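Local coordinates for ubiquitin-conjugating enzyme-like protein (Leishmania mexicana, PDB 6ZM3) that probably acts as a catalytically inactive ubiquitin-conjugating enzyme variant that pairs with an active E2 in building ubiquitin chains, at residues I61-I66 with H78-S83. Residues are numbered along the deposited sequence; the frame is centred on the assembly and turned at random.
Sequences ILSLEI and HIRFLS
Leu64 sets one methyl squarely on the ring of Phe81: CD2 of Leu64 stands 3.5 Å from the ring centroid and only 3° off the ring normal, a CH-pi contact over the middle of the face. The six ring carbons are almost equally distant from CD2, which confirms the centring. A chi2 of 97°, away from a staggered value, turns CD2 over the ring, and the leucine runs alongside the phenylalanine. Leu64 CD2 also reaches CG2 of Ile79, at 3.6 Å. Leu64 and Phe81 are a non-hydrogen-bonded antiparallel pair, their CA atoms 4.3 Å apart. Next along, Glu65 and Arg80 form the hydrogen-bonded pair, closed by Glu65 N to Arg80 O at 2.9 Å and Arg80 N to Glu65 O at 3.0 Å. These bonds join strands 61-67 and 78-81, the last two of the four-stranded antiparallel meander of the ubiquitin-conjugating fold. Ile79 and Phe81 carry their side chains onto helix 113-125, whereas Glu65 and Arg80 occupy the other face of the sheet. There the bent chain of Arg80 brings its NH2 within 2.9 Å of Glu65 OE2, a salt bridge that lies in the guanidinium plane but meets the carboxylate from above, 65° out of its plane. OE1 of Glu65 bridges to Arg35, so two arginines share the carboxylate and would be expected to favour its charged form. Beyond Phe81 the ladder gives way to a loop, and Ser83 takes over the pairing through its hydroxyl: OG of Ser83 accepts a nearly straight bond from Ser63 N at 3.0 Å, while Ser83 CB rests against CD2 of Leu62. Ser63 O is gripped twice, by Leu82 N at 2.7 Å and by Ser83 N. Leu82 and Ser83 also pack against apolar side chains of another protein's chain.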
loop_
_atom_site.group_PDB
_atom_site.type_symbol
_atom_site.label_atom_id
_atom_site.label_comp_id
_atom_site.label_asym_id
_atom_site.label_seq_id
_atom_site.Cartn_x
_atom_site.Cartn_y
_atom_site.Cartn_z
ATOM N N ILE B 61 1.097 -7.743 4.274
ATOM C CA ILE B 61 -0.038 -6.842 4.467
ATOM C C ILE B 61 -0.960 -6.978 3.266
ATOM O O ILE B 61 -0.673 -6.448 2.203
ATOM C CB ILE B 61 0.446 -5.384 4.707
ATOM C CG1 ILE B 61 1.263 -5.328 5.998
ATOM C CG2 ILE B 61 -0.738 -4.424 4.798
ATOM C CD1 ILE B 61 2.146 -4.113 6.125
ATOM N N LEU B 62 -2.007 -7.805 3.396
ATOM C CA LEU B 62 -2.846 -8.100 2.248
ATOM C C LEU B 62 -4.086 -7.204 2.268
ATOM O O LEU B 62 -4.820 -7.161 3.254
ATOM C CB LEU B 62 -3.196 -9.598 2.309
ATOM C CG LEU B 62 -2.011 -10.563 2.418
ATOM C CD1 LEU B 62 -2.527 -11.982 2.608
ATOM C CD2 LEU B 62 -1.109 -10.519 1.176
ATOM N N SER B 63 -4.405 -6.582 1.122
ATOM C CA SER B 63 -5.504 -5.640 1.000
ATOM C C SER B 63 -6.667 -6.313 0.272
ATOM O O SER B 63 -6.450 -7.064 -0.685
ATOM C CB SER B 63 -5.111 -4.357 0.263
ATOM O OG SER B 63 -4.203 -3.553 1.051
ATOM N N LEU B 64 -7.877 -5.999 0.737
ATOM C CA LEU B 64 -9.116 -6.508 0.161
ATOM C C LEU B 64 -10.114 -5.377 -0.038
ATOM O O LEU B 64 -10.064 -4.347 0.648
ATOM C CB LEU B 64 -9.691 -7.549 1.132
ATOM C CG LEU B 64 -8.794 -8.746 1.424
ATOM C CD1 LEU B 64 -8.005 -8.549 2.732
ATOM C CD2 LEU B 64 -9.663 -10.018 1.499
ATOM N N GLU B 65 -11.066 -5.579 -0.947
ATOM C CA GLU B 65 -12.196 -4.688 -1.060
ATOM C C GLU B 65 -13.440 -5.498 -0.715
ATOM O O GLU B 65 -13.507 -6.683 -1.092
ATOM C CB GLU B 65 -12.335 -4.216 -2.500
ATOM C CG GLU B 65 -13.460 -3.219 -2.691
ATOM C CD GLU B 65 -13.256 -2.392 -3.951
ATOM O OE1 GLU B 65 -12.677 -1.258 -3.854
ATOM O OE2 GLU B 65 -13.652 -2.890 -5.019
ATOM N N ILE B 66 -14.361 -4.849 0.021
ATOM C CA ILE B 66 -15.627 -5.441 0.428
ATOM C C ILE B 66 -16.776 -4.592 -0.095
ATOM O O ILE B 66 -16.842 -3.375 0.117
ATOM C CB ILE B 66 -15.701 -5.698 1.948
ATOM C CG1 ILE B 66 -14.436 -6.431 2.403
ATOM C CG2 ILE B 66 -16.979 -6.503 2.257
ATOM C CD1 ILE B 66 -14.167 -6.497 3.907
ATOM N N HIS B 78 -19.504 -9.251 -0.864
ATOM C CA HIS B 78 -18.594 -9.591 -1.954
ATOM C C HIS B 78 -17.200 -9.145 -1.554
ATOM O O HIS B 78 -17.009 -7.951 -1.336
ATOM C CB HIS B 78 -19.066 -8.907 -3.242
ATOM C CG HIS B 78 -20.498 -9.196 -3.546
ATOM N ND1 HIS B 78 -20.944 -10.464 -3.867
ATOM C CD2 HIS B 78 -21.591 -8.401 -3.567
ATOM C CE1 HIS B 78 -22.237 -10.432 -4.090
ATOM N NE2 HIS B 78 -22.661 -9.177 -3.911
ATOM N N ILE B 79 -16.283 -10.108 -1.405
ATOM C CA ILE B 79 -14.918 -9.875 -0.968
ATOM C C ILE B 79 -13.994 -10.225 -2.138
ATOM O O ILE B 79 -14.076 -11.321 -2.697
ATOM C CB ILE B 79 -14.596 -10.676 0.315
ATOM C CG1 ILE B 79 -15.648 -10.461 1.421
ATOM C CG2 ILE B 79 -13.177 -10.428 0.829
ATOM C CD1 ILE B 79 -15.177 -10.916 2.807
ATOM N N ARG B 80 -13.111 -9.281 -2.494
ATOM C CA ARG B 80 -12.088 -9.487 -3.513
ATOM C C ARG B 80 -10.736 -9.166 -2.875
ATOM O O ARG B 80 -10.578 -8.102 -2.260
ATOM C CB ARG B 80 -12.284 -8.445 -4.617
ATOM C CG ARG B 80 -11.835 -8.857 -6.012
ATOM C CD ARG B 80 -12.322 -7.902 -7.094
ATOM N NE ARG B 80 -12.357 -6.500 -6.662
ATOM C CZ ARG B 80 -11.451 -5.562 -6.985
ATOM N NH1 ARG B 80 -10.423 -5.858 -7.765
ATOM N NH2 ARG B 80 -11.584 -4.317 -6.546
ATOM N N PHE B 81 -9.750 -10.038 -3.077
ATOM C CA PHE B 81 -8.393 -9.674 -2.704
ATOM C C PHE B 81 -7.851 -8.695 -3.742
ATOM O O PHE B 81 -8.020 -8.908 -4.950
ATOM C CB PHE B 81 -7.484 -10.897 -2.596
ATOM C CG PHE B 81 -7.539 -11.640 -1.283
ATOM C CD1 PHE B 81 -8.514 -12.612 -1.064
ATOM C CD2 PHE B 81 -6.604 -11.401 -0.289
ATOM C CE1 PHE B 81 -8.553 -13.304 0.138
ATOM C CE2 PHE B 81 -6.632 -12.106 0.897
ATOM C CZ PHE B 81 -7.602 -13.069 1.096
ATOM N N LEU B 82 -7.196 -7.636 -3.258
ATOM C CA LEU B 82 -6.466 -6.724 -4.132
ATOM C C LEU B 82 -5.016 -7.176 -4.236
ATOM O O LEU B 82 -4.420 -7.065 -5.312
ATOM C CB LEU B 82 -6.531 -5.299 -3.585
ATOM C CG LEU B 82 -7.918 -4.659 -3.546
ATOM C CD1 LEU B 82 -7.796 -3.185 -3.174
ATOM C CD2 LEU B 82 -8.648 -4.797 -4.870
ATOM N N SER B 83 -4.440 -7.611 -3.096
ATOM C CA SER B 83 -3.172 -8.304 -3.054
ATOM C C SER B 83 -3.359 -9.715 -3.597
ATOM O O SER B 83 -4.238 -10.422 -3.121
ATOM C CB SER B 83 -2.660 -8.381 -1.631
ATOM O OG SER B 83 -2.471 -7.085 -1.060
#